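Local coordinates for cellulosomal scaffoldin adaptor protein B (Acetivibrio cellulolyticus, PDB 4U3S) that probably helps assemble the cellulosome, its third type II cohesin domain being of the kind that binds dockerin modules, at residues Ile5-Asp10 / Val37-Asp42; Ser61-Gly66 / Leu89-Ser94; Arg93-Thr96 / Val100-Ala103; Thr144-Asn147 / Asn151-Thr154. One frame throughout, in Å; residues are numbered along the deposited sequence.

Contact 1: Ile5-Asp10 / Val37-Asp42; sequences ITMNFD and VNIKYD
Ile-5 lays its CD1 methyl against CG1 of Val-37, 3.9 Å away, inside the cohesin beta sandwich, where strand 4-9 of the mixed sheet faces strand 32-40 of the antiparallel sheet. The CA atoms of Ile-5 and Val-37 lie 10.0 Å apart and those of Met-7 and Ile-39 10.1 Å, a spacing that suits strands stacked across a sandwich interior and keeps nearly constant over this step. In the first pair the side chains cross obliquely. Ile-5 is stretched out, with CG1 opposite the backbone N (chi1 -179°), which carries CD1 into the gap between the sheets. Met-7 and Ile-39 meet instead tip to tip: the sulfur SD of Met-7 comes to 4.0 Å from CD1 of Ile-39, and a bend at chi3 (-78°) turns CE aside, leaving the thioether sulfur as the nearest atom. All four side chains are buried, and the attraction is wholly apolar. Val-24 of the adjacent strand 19-27 touches Ile-5 and Met-7, while Phe-130 reaches Met-7, Val-37 and Ile-39, joining both pairs into one hydrophobic layer. Beyond the interior, Lys-40 curls its chain forward, and its NZ, also bonded to Glu-86 O, gives a hydrogen bond to Tyr-41 O at 2.8 Å, from a position 39° out of the carbonyl plane.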
loop_
_atom_site.group_PDB
_atom_site.type_symbol
_atom_site.label_atom_id
_atom_site.label_comp_id
_atom_site.label_asym_id
_atom_site.label_seq_id
_atom_site.Cartn_x
_atom_site.Cartn_y
_atom_site.Cartn_z
ATOM N N ILE A 5 3.318 15.251 13.699
ATOM C CA ILE A 5 4.127 14.984 12.527
ATOM C C ILE A 5 4.132 16.287 11.730
ATOM O O ILE A 5 3.116 17.018 11.702
ATOM C CB ILE A 5 3.621 13.790 11.691
ATOM C CG1 ILE A 5 4.562 13.562 10.490
ATOM C CG2 ILE A 5 2.181 14.015 11.219
ATOM C CD1 ILE A 5 4.310 12.257 9.794
ATOM N N THR A 6 5.256 16.612 11.113
ATOM C CA THR A 6 5.377 17.854 10.375
ATOM C C THR A 6 6.375 17.647 9.249
ATOM O O THR A 6 6.993 16.573 9.142
ATOM C CB THR A 6 5.805 19.010 11.307
ATOM O OG1 THR A 6 5.585 20.274 10.666
ATOM C CG2 THR A 6 7.264 18.878 11.726
ATOM N N MET A 7 6.478 18.650 8.395
ATOM C CA MET A 7 7.607 18.768 7.449
ATOM C C MET A 7 8.338 20.087 7.691
ATOM O O MET A 7 7.715 21.132 7.899
ATOM C CB MET A 7 7.114 18.744 6.005
ATOM C CG MET A 7 6.907 17.388 5.418
ATOM S SD MET A 7 6.417 17.481 3.674
ATOM C CE MET A 7 4.669 17.910 3.807
ATOM N N ASN A 8 9.658 20.020 7.657
ATOM C CA ASN A 8 10.525 21.191 7.767
ATOM C C ASN A 8 11.369 21.246 6.513
ATOM O O ASN A 8 11.915 20.224 6.101
ATOM C CB ASN A 8 11.454 21.048 8.978
ATOM C CG ASN A 8 10.692 20.873 10.276
ATOM O OD1 ASN A 8 10.982 19.972 11.072
ATOM N ND2 ASN A 8 9.690 21.700 10.474
ATOM N N PHE A 9 11.476 22.444 5.935
ATOM C CA PHE A 9 12.344 22.685 4.793
ATOM C C PHE A 9 13.671 23.254 5.275
ATOM O O PHE A 9 13.685 24.101 6.154
ATOM C CB PHE A 9 11.719 23.702 3.833
ATOM C CG PHE A 9 10.327 23.349 3.362
ATOM C CD1 PHE A 9 10.042 22.095 2.875
ATOM C CD2 PHE A 9 9.315 24.308 3.368
ATOM C CE1 PHE A 9 8.768 21.773 2.413
ATOM C CE2 PHE A 9 8.040 23.998 2.925
ATOM C CZ PHE A 9 7.764 22.727 2.443
ATOM N N ASP A 10 14.786 22.827 4.690
ATOM C CA ASP A 10 16.081 23.452 5.020
ATOM C C ASP A 10 16.126 24.891 4.521
ATOM O O ASP A 10 16.858 25.730 5.076
ATOM C CB ASP A 10 17.298 22.653 4.515
ATOM C CG ASP A 10 17.336 22.476 2.994
ATOM O OD1 ASP A 10 16.345 22.781 2.304
ATOM O OD2 ASP A 10 18.381 21.998 2.494
ATOM N N VAL A 37 3.029 8.364 4.457
ATOM C CA VAL A 37 2.492 9.698 4.222
ATOM C C VAL A 37 2.278 9.965 2.753
ATOM O O VAL A 37 3.012 9.455 1.889
ATOM C CB VAL A 37 3.358 10.846 4.838
ATOM C CG1 VAL A 37 3.377 10.780 6.341
ATOM C CG2 VAL A 37 4.773 10.884 4.285
ATOM N N ASN A 38 1.261 10.778 2.481
ATOM C CA ASN A 38 0.894 11.183 1.150
ATOM C C ASN A 38 1.076 12.697 1.052
ATOM O O ASN A 38 0.520 13.454 1.837
ATOM C CB ASN A 38 -0.555 10.785 0.904
ATOM C CG ASN A 38 -0.932 10.837 -0.553
ATOM O OD1 ASN A 38 -0.565 9.933 -1.328
ATOM N ND2 ASN A 38 -1.655 11.907 -0.948
ATOM N N ILE A 39 1.826 13.136 0.058
ATOM C CA ILE A 39 2.251 14.538 -0.059
ATOM C C ILE A 39 1.870 15.060 -1.438
ATOM O O ILE A 39 2.097 14.378 -2.441
ATOM C CB ILE A 39 3.764 14.638 0.129
ATOM C CG1 ILE A 39 4.144 14.278 1.575
ATOM C CG2 ILE A 39 4.277 16.017 -0.241
ATOM C CD1 ILE A 39 5.638 14.063 1.765
ATOM N N LYS A 40 1.303 16.260 -1.460
ATOM C CA LYS A 40 0.856 16.933 -2.672
ATOM C C LYS A 40 1.743 18.134 -2.915
ATOM O O LYS A 40 1.940 18.956 -2.003
ATOM C CB LYS A 40 -0.601 17.411 -2.518
ATOM C CG LYS A 40 -1.192 18.048 -3.775
ATOM C CD LYS A 40 -1.437 17.000 -4.865
ATOM C CE LYS A 40 -1.953 17.587 -6.176
ATOM N NZ LYS A 40 -0.916 18.335 -6.935
ATOM N N TYR A 41 2.245 18.232 -4.137
ATOM C CA TYR A 41 3.020 19.393 -4.594
ATOM C C TYR A 41 2.564 19.751 -6.007
ATOM O O TYR A 41 1.836 18.992 -6.644
ATOM C CB TYR A 41 4.523 19.089 -4.571
ATOM C CG TYR A 41 5.005 17.991 -5.510
ATOM C CD1 TYR A 41 4.785 16.646 -5.242
ATOM C CD2 TYR A 41 5.700 18.312 -6.673
ATOM C CE1 TYR A 41 5.233 15.645 -6.102
ATOM C CE2 TYR A 41 6.149 17.314 -7.539
ATOM C CZ TYR A 41 5.913 15.986 -7.242
ATOM O OH TYR A 41 6.352 14.993 -8.097
ATOM N N ASP A 42 2.973 20.922 -6.478
ATOM C CA ASP A 42 2.653 21.381 -7.829
ATOM C C ASP A 42 3.801 20.988 -8.746
ATOM O O ASP A 42 4.883 21.606 -8.667
ATOM C CB ASP A 42 2.501 22.910 -7.851
ATOM C CG ASP A 42 2.027 23.420 -9.183
ATOM O OD1 ASP A 42 2.185 22.716 -10.200
ATOM O OD2 ASP A 42 1.480 24.540 -9.218
#

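Contact 2: Ser61-Gly66 / Leu89-Ser94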
loop_
_atom_site.group_PDB
_atom_site.type_symbol
_atom_site.label_atom_id
_atom_site.label_comp_id
_atom_site.label_asym_id
_atom_site.label_seq_id
_atom_site.Cartn_x
_atom_site.Cartn_y
_atom_site.Cartn_z
ATOM N N SER A 61 10.658 5.923 -6.839
ATOM C CA SER A 61 11.864 6.372 -6.116
ATOM C C SER A 61 11.665 6.326 -4.614
ATOM O O SER A 61 10.616 6.682 -4.105
ATOM C CB SER A 61 12.282 7.755 -6.554
ATOM O OG SER A 61 12.643 7.751 -7.924
ATOM N N LEU A 62 12.665 5.853 -3.887
ATOM C CA LEU A 62 12.517 5.673 -2.453
ATOM C C LEU A 62 12.934 6.891 -1.649
ATOM O O LEU A 62 13.853 7.610 -2.030
ATOM C CB LEU A 62 13.259 4.414 -2.009
ATOM C CG LEU A 62 12.751 3.156 -2.715
ATOM C CD1 LEU A 62 13.695 1.987 -2.499
ATOM C CD2 LEU A 62 11.363 2.783 -2.227
ATOM N N PRO A 63 12.256 7.114 -0.511
ATOM C CA PRO A 63 12.617 8.254 0.335
ATOM C C PRO A 63 13.998 8.073 0.963
ATOM O O PRO A 63 14.452 6.948 1.202
ATOM C CB PRO A 63 11.557 8.223 1.441
ATOM C CG PRO A 63 11.045 6.846 1.461
ATOM C CD PRO A 63 11.149 6.328 0.057
ATOM N N THR A 64 14.641 9.196 1.240
ATOM C CA THR A 64 15.885 9.210 1.967
ATOM C C THR A 64 15.570 9.017 3.447
ATOM O O THR A 64 14.613 9.604 3.963
ATOM C CB THR A 64 16.621 10.521 1.663
ATOM O OG1 THR A 64 16.953 10.515 0.271
ATOM C CG2 THR A 64 17.879 10.666 2.522
ATOM N N SER A 65 16.352 8.168 4.118
ATOM C CA SER A 65 16.120 7.875 5.520
ATOM C C SER A 65 16.470 9.026 6.444
ATOM O O SER A 65 17.334 9.857 6.161
ATOM C CB SER A 65 16.891 6.633 5.941
ATOM O OG SER A 65 16.441 5.501 5.215
ATOM N N GLY A 66 15.685 9.110 7.515
ATOM C CA GLY A 66 15.944 10.025 8.632
ATOM C C GLY A 66 16.717 9.333 9.740
ATOM O O GLY A 66 17.359 8.315 9.510
ATOM N N LEU A 89 3.362 12.398 -4.008
ATOM C CA LEU A 89 4.297 11.405 -3.473
ATOM C C LEU A 89 3.614 10.601 -2.374
ATOM O O LEU A 89 2.809 11.133 -1.581
ATOM C CB LEU A 89 5.531 12.058 -2.876
ATOM C CG LEU A 89 6.269 13.059 -3.755
ATOM C CD1 LEU A 89 7.478 13.601 -3.013
ATOM C CD2 LEU A 89 6.626 12.424 -5.097
ATOM N N ASN A 90 3.918 9.306 -2.359
ATOM C CA ASN A 90 3.513 8.460 -1.276
ATOM C C ASN A 90 4.698 7.633 -0.807
ATOM O O ASN A 90 5.271 6.861 -1.575
ATOM C CB ASN A 90 2.364 7.580 -1.709
ATOM C CG ASN A 90 1.691 6.953 -0.532
ATOM O OD1 ASN A 90 2.169 5.966 0.009
ATOM N ND2 ASN A 90 0.587 7.526 -0.116
ATOM N N LEU A 91 5.063 7.841 0.447
ATOM C CA LEU A 91 6.307 7.342 1.032
ATOM C C LEU A 91 5.962 6.525 2.250
ATOM O O LEU A 91 5.065 6.880 2.995
ATOM C CB LEU A 91 7.120 8.552 1.521
ATOM C CG LEU A 91 7.235 9.797 0.647
ATOM C CD1 LEU A 91 7.828 10.941 1.433
ATOM C CD2 LEU A 91 8.172 9.401 -0.471
ATOM N N SER A 92 6.667 5.435 2.492
ATOM C CA SER A 92 6.447 4.651 3.682
ATOM C C SER A 92 7.746 3.970 4.129
ATOM O O SER A 92 8.576 3.604 3.287
ATOM C CB SER A 92 5.412 3.568 3.401
ATOM O OG SER A 92 5.190 2.865 4.621
ATOM N N ARG A 93 7.913 3.832 5.443
ATOM C CA ARG A 93 9.006 3.030 5.999
ATOM C C ARG A 93 8.555 2.466 7.331
ATOM O O ARG A 93 7.797 3.128 8.061
ATOM C CB ARG A 93 10.256 3.881 6.171
ATOM C CG ARG A 93 11.513 3.130 6.541
ATOM C CD ARG A 93 12.734 4.061 6.508
ATOM N NE ARG A 93 13.906 3.319 6.969
ATOM C CZ ARG A 93 14.810 2.738 6.187
ATOM N NH1 ARG A 93 14.738 2.836 4.872
ATOM N NH2 ARG A 93 15.793 2.034 6.724
ATOM N N SER A 94 9.006 1.248 7.656
ATOM C CA SER A 94 8.529 0.575 8.852
ATOM C C SER A 94 9.450 -0.566 9.220
ATOM O O SER A 94 10.222 -1.031 8.409
ATOM C CB SER A 94 7.110 0.030 8.631
ATOM O OG SER A 94 7.089 -0.925 7.540
HETATM O O HOH W 1 14.134 5.631 3.766
#
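Leu-91 meets Pro-63 first: its CD2 methyl rests 4.1 Å from CB of Pro-63, an apolar touch at the place where the two backbones come nearest, with the CA atoms of these residues 6.4 Å apart. Ser-92 follows with its side chain turned away from segment 61-66; its OG hydrogen-bonds to Tyr-35 O, while its carbonyl O comes no nearer than 4.5 Å to Pro-63 CG, a loose approach at the rim of the proline ring. Arg-93 then points back toward the segment. With CG opposite its backbone N (chi1 -171°) and the chain straight from CG to NE, it lifts its guanidinium to Ser-65, whose OG sits over one face, offset toward the rim and 3.2 Å from NH1. That position is poor for an N-H bond, and a water does the joining: it lies 2.7 Å from Ser-65 OG, donates to Pro-63 O at 2.9 Å and weakly accepts from Arg-93 NH1 at 3.1 Å. The guanidinium has a further grip from Leu-69 O, which takes the N-H of NE. A greasy patch at Leu-91 thus passes into a water-mediated polar edge at Arg-93. In the cohesin sandwich, strand 88-95 runs between strands 32-40 and 76-80 of the antiparallel sheet, and the short strand 64-65, paired to strand 111-120 of the mixed sheet, lies across it on the interior side, while Ser-92 packs on the other side against another protein chain.

Contact 3: Arg93-Thr96 / Val100-Ala103; sequences RSYT and VYRA
The hydroxyl of Tyr-101 is gripped twice, accepting from Glu-108 N and donating to Phe-32 O, and that of Tyr-95 is likewise held by Glu-108 OE2 and Asn-71 N. Between these fixed ends the two rings form a T-shaped pair that joins the end of strand 88-95 to helix 98-104. The edge of Tyr-95 is directed at the face of Tyr-101, with ring centroids 5.0 Å apart and the planes at 69°. Contact is made at one margin: CD2 of Tyr-95 sits over the face of Tyr-101, offset toward the rim, 3.7 Å from its CD2 and 3.8 Å from its CE2. Farther along the same edge, Tyr-95 CE2 lies 4.1 Å from Tyr-101 CZ, and the side chains run at about a right angle to each other. Tyr-101 has CG opposite its backbone N (chi1 -178°), sending the ring off the helix toward the strand. The CA atoms of the two tyrosines remain 8.1 Å apart, and the rings alone close that gap. Tyr-74 and Trp-148 extend the aromatic group, Tyr-74 meeting both tyrosines and Trp-148 packing edge-to-face on Tyr-101. In such a pair the slightly positive C-H edge of Tyr-95 faces the electron-rich ring of Tyr-101, a directional attraction, and with both hydroxyls bonded at the far ends the rings are probably kept from swinging apart.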
loop_
_atom_site.group_PDB
_atom_site.type_symbol
_atom_site.label_atom_id
_atom_site.label_comp_id
_atom_site.label_asym_id
_atom_site.label_seq_id
_atom_site.Cartn_x
_atom_site.Cartn_y
_atom_site.Cartn_z
ATOM N N ARG A 93 7.913 3.832 5.443
ATOM C CA ARG A 93 9.006 3.030 5.999
ATOM C C ARG A 93 8.555 2.466 7.331
ATOM O O ARG A 93 7.797 3.128 8.061
ATOM C CB ARG A 93 10.256 3.881 6.171
ATOM C CG ARG A 93 11.513 3.130 6.541
ATOM C CD ARG A 93 12.734 4.061 6.508
ATOM N NE ARG A 93 13.906 3.319 6.969
ATOM C CZ ARG A 93 14.810 2.738 6.187
ATOM N NH1 ARG A 93 14.738 2.836 4.872
ATOM N NH2 ARG A 93 15.793 2.034 6.724
ATOM N N SER A 94 9.006 1.248 7.656
ATOM C CA SER A 94 8.529 0.575 8.852
ATOM C C SER A 94 9.450 -0.566 9.220
ATOM O O SER A 94 10.222 -1.031 8.409
ATOM C CB SER A 94 7.110 0.030 8.631
ATOM O OG SER A 94 7.089 -0.925 7.540
ATOM N N TYR A 95 9.372 -1.000 10.466
ATOM C CA TYR A 95 10.093 -2.201 10.882
ATOM C C TYR A 95 9.197 -3.401 10.688
ATOM O O TYR A 95 7.978 -3.303 10.848
ATOM C CB TYR A 95 10.471 -2.077 12.354
ATOM C CG TYR A 95 11.582 -1.099 12.680
ATOM C CD1 TYR A 95 12.766 -1.047 11.916
ATOM C CD2 TYR A 95 11.487 -0.235 13.763
ATOM C CE1 TYR A 95 13.787 -0.184 12.252
ATOM C CE2 TYR A 95 12.539 0.619 14.085
ATOM C CZ TYR A 95 13.683 0.626 13.332
ATOM O OH TYR A 95 14.726 1.478 13.654
ATOM N N THR A 96 9.805 -4.536 10.403
ATOM C CA THR A 96 9.104 -5.822 10.235
ATOM C C THR A 96 9.176 -6.692 11.506
ATOM O O THR A 96 8.161 -7.333 11.865
ATOM C CB THR A 96 9.642 -6.595 9.030
ATOM O OG1 THR A 96 11.086 -6.683 9.107
ATOM C CG2 THR A 96 9.209 -5.903 7.749
ATOM N N VAL A 100 11.172 -8.119 18.157
ATOM C CA VAL A 100 12.561 -7.823 18.448
ATOM C C VAL A 100 12.720 -6.383 18.878
ATOM O O VAL A 100 13.432 -6.077 19.843
ATOM C CB VAL A 100 13.465 -8.085 17.218
ATOM C CG1 VAL A 100 14.915 -7.771 17.550
ATOM C CG2 VAL A 100 13.388 -9.547 16.812
ATOM N N TYR A 101 12.035 -5.503 18.163
ATOM C CA TYR A 101 11.980 -4.089 18.517
ATOM C C TYR A 101 11.428 -3.925 19.935
ATOM O O TYR A 101 12.024 -3.238 20.798
ATOM C CB TYR A 101 11.155 -3.354 17.450
ATOM C CG TYR A 101 10.996 -1.847 17.602
ATOM C CD1 TYR A 101 11.951 -1.062 18.278
ATOM C CD2 TYR A 101 9.933 -1.202 16.998
ATOM C CE1 TYR A 101 11.808 0.320 18.351
ATOM C CE2 TYR A 101 9.768 0.170 17.088
ATOM C CZ TYR A 101 10.701 0.926 17.764
ATOM O OH TYR A 101 10.521 2.278 17.872
ATOM N N ARG A 102 10.303 -4.564 20.234
ATOM C CA ARG A 102 9.726 -4.426 21.590
ATOM C C ARG A 102 10.640 -4.939 22.686
ATOM O O ARG A 102 10.701 -4.356 23.770
ATOM C CB ARG A 102 8.374 -5.136 21.693
ATOM C CG ARG A 102 7.276 -4.444 20.925
ATOM C CD ARG A 102 5.897 -4.957 21.305
ATOM N NE ARG A 102 5.764 -6.411 21.212
ATOM C CZ ARG A 102 5.483 -7.102 20.102
ATOM N NH1 ARG A 102 5.292 -6.500 18.938
ATOM N NH2 ARG A 102 5.394 -8.424 20.163
ATOM N N ALA A 103 11.361 -6.020 22.402
ATOM C CA ALA A 103 12.281 -6.598 23.378
ATOM C C ALA A 103 13.448 -5.645 23.716
ATOM O O ALA A 103 14.008 -5.746 24.794
ATOM C CB ALA A 103 12.815 -7.928 22.884
#

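Contact 4: Thr144-Asn147 / Asn151-Thr154; sequences TLFN and NRIT
Ile-153 N donates to Leu-145 O at 2.8 Å, nearly straight at 175°, within a beta hairpin in which strand 143-147 turns back into the short strand 152-153. Near the turn Asn-147 N gives a second backbone bond, to Asn-151 O at 3.0 Å. The return is made by a side chain: Asn-151 N donates to Asn-147 OD1 at 3.1 Å, coming from 44° above the amide carbonyl plane. That oxygen also accepts from Tyr-149 N, two residues on, so Asn-147 forms an Asx turn and braces both limbs of the hairpin. Its CG lies between the backbone N and the carbonyl carbon (chi1 65°), which brings OD1 over the turn. At the other end the strands part, and a water takes the place of a direct bond, accepting from Leu-145 N at 3.0 Å and donating to Ile-153 O at 2.6 Å. Phe-146 and Arg-152 between them are a non-hydrogen-bonded antiparallel pair; the ring touches Arg-152 with CE2 3.6 Å from CB. Outside the hairpin, Arg-152 NE makes a salt bridge with an acidic side chain of another protein chain, and Asn-151 OD1 accepts from a basic side chain of that chain, consistent with a place on the partner-binding surface of the cohesin. On the opposite side from Phe-146, Ile-153 packs its CD1 near Leu-145 CB. Before it kinks at chi3, the aliphatic part of Arg-152 also meets the methyl of Thr-144, CD to CG2 4.0 Å.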
loop_
_atom_site.group_PDB
_atom_site.type_symbol
_atom_site.label_atom_id
_atom_site.label_comp_id
_atom_site.label_asym_id
_atom_site.label_seq_id
_atom_site.Cartn_x
_atom_site.Cartn_y
_atom_site.Cartn_z
ATOM N N THR A 144 -0.459 8.245 8.223
ATOM C CA THR A 144 -0.739 7.114 9.089
ATOM C C THR A 144 0.528 6.724 9.817
ATOM O O THR A 144 1.576 6.525 9.188
ATOM C CB THR A 144 -1.281 5.890 8.305
ATOM O OG1 THR A 144 -0.364 5.537 7.265
ATOM C CG2 THR A 144 -2.627 6.178 7.691
ATOM N N LEU A 145 0.461 6.707 11.137
ATOM C CA LEU A 145 1.589 6.325 11.981
ATOM C C LEU A 145 1.231 5.061 12.734
ATOM O O LEU A 145 0.051 4.819 13.025
ATOM C CB LEU A 145 1.933 7.446 12.966
ATOM C CG LEU A 145 2.103 8.814 12.311
ATOM C CD1 LEU A 145 2.312 9.868 13.392
ATOM C CD2 LEU A 145 3.243 8.809 11.293
ATOM N N PHE A 146 2.253 4.257 13.061
ATOM C CA PHE A 146 2.052 2.928 13.634
ATOM C C PHE A 146 2.958 2.710 14.837
ATOM O O PHE A 146 4.019 3.305 14.922
ATOM C CB PHE A 146 2.347 1.860 12.571
ATOM C CG PHE A 146 1.387 1.916 11.403
ATOM C CD1 PHE A 146 1.600 2.805 10.373
ATOM C CD2 PHE A 146 0.271 1.126 11.366
ATOM C CE1 PHE A 146 0.698 2.896 9.320
ATOM C CE2 PHE A 146 -0.624 1.199 10.293
ATOM C CZ PHE A 146 -0.408 2.085 9.282
ATOM N N ASN A 147 2.520 1.853 15.757
ATOM C CA ASN A 147 3.307 1.555 16.935
ATOM C C ASN A 147 3.893 0.155 16.838
ATOM O O ASN A 147 3.609 -0.602 15.881
ATOM C CB ASN A 147 2.496 1.735 18.201
ATOM C CG ASN A 147 1.342 0.764 18.311
ATOM O OD1 ASN A 147 1.394 -0.355 17.805
ATOM N ND2 ASN A 147 0.294 1.179 19.031
ATOM N N ASN A 151 0.013 -1.640 15.311
ATOM C CA ASN A 151 -1.284 -0.989 15.163
ATOM C C ASN A 151 -1.203 0.441 14.676
ATOM O O ASN A 151 -0.294 1.188 15.021
ATOM C CB ASN A 151 -2.030 -1.027 16.495
ATOM C CG ASN A 151 -2.437 -2.425 16.869
ATOM O OD1 ASN A 151 -2.941 -3.168 16.026
ATOM N ND2 ASN A 151 -2.224 -2.800 18.133
ATOM N N ARG A 152 -2.201 0.841 13.894
ATOM C CA ARG A 152 -2.296 2.235 13.483
ATOM C C ARG A 152 -2.631 3.074 14.718
ATOM O O ARG A 152 -3.464 2.677 15.540
ATOM C CB ARG A 152 -3.346 2.390 12.380
ATOM C CG ARG A 152 -3.431 3.774 11.773
ATOM C CD ARG A 152 -4.242 3.758 10.488
ATOM N NE ARG A 152 -5.545 3.134 10.687
ATOM C CZ ARG A 152 -6.625 3.739 11.160
ATOM N NH1 ARG A 152 -6.585 5.009 11.572
ATOM N NH2 ARG A 152 -7.767 3.057 11.250
ATOM N N ILE A 153 -1.975 4.217 14.836
ATOM C CA ILE A 153 -2.208 5.159 15.910
ATOM C C ILE A 153 -3.312 6.063 15.382
ATOM O O ILE A 153 -3.140 6.743 14.400
ATOM C CB ILE A 153 -0.919 5.943 16.241
ATOM C CG1 ILE A 153 0.166 4.972 16.748
ATOM C CG2 ILE A 153 -1.190 7.065 17.237
ATOM C CD1 ILE A 153 1.544 5.575 16.845
ATOM N N THR A 154 -4.474 6.027 16.010
ATOM C CA THR A 154 -5.669 6.668 15.433
ATOM C C THR A 154 -6.002 8.025 16.039
ATOM O O THR A 154 -6.968 8.674 15.628
ATOM C CB THR A 154 -6.902 5.774 15.638
ATOM O OG1 THR A 154 -7.123 5.616 17.039
ATOM C CG2 THR A 154 -6.697 4.407 15.017
HETATM O O HOH W 2 -2.297 7.520 12.041
#

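From the N terminus, contact 1 spans 26 residues and ties the first strand, 4-9, across the sandwich to strand 32-40. Contact 2 opens only afterwards, bringing 61-66 over strand 88-95, the neighbour of 32-40 in the antiparallel sheet, and the two contacts meet through the likely backbone bonds Ile-39 N to Leu-89 O and Val-37 N to Leu-91 O. Contact 3 begins where contact 2 ends, sharing Arg-93 and Ser-94, and closes a short turn into helix 98-104. Contact 4, a hairpin, comes last, its strand 143-147 pairing with 32-40; Leu-145 CD2 packs on Ile-5 CD1 of contact 1. None nests inside another; contacts 2 and 3 overlap by two residues and the others follow in series.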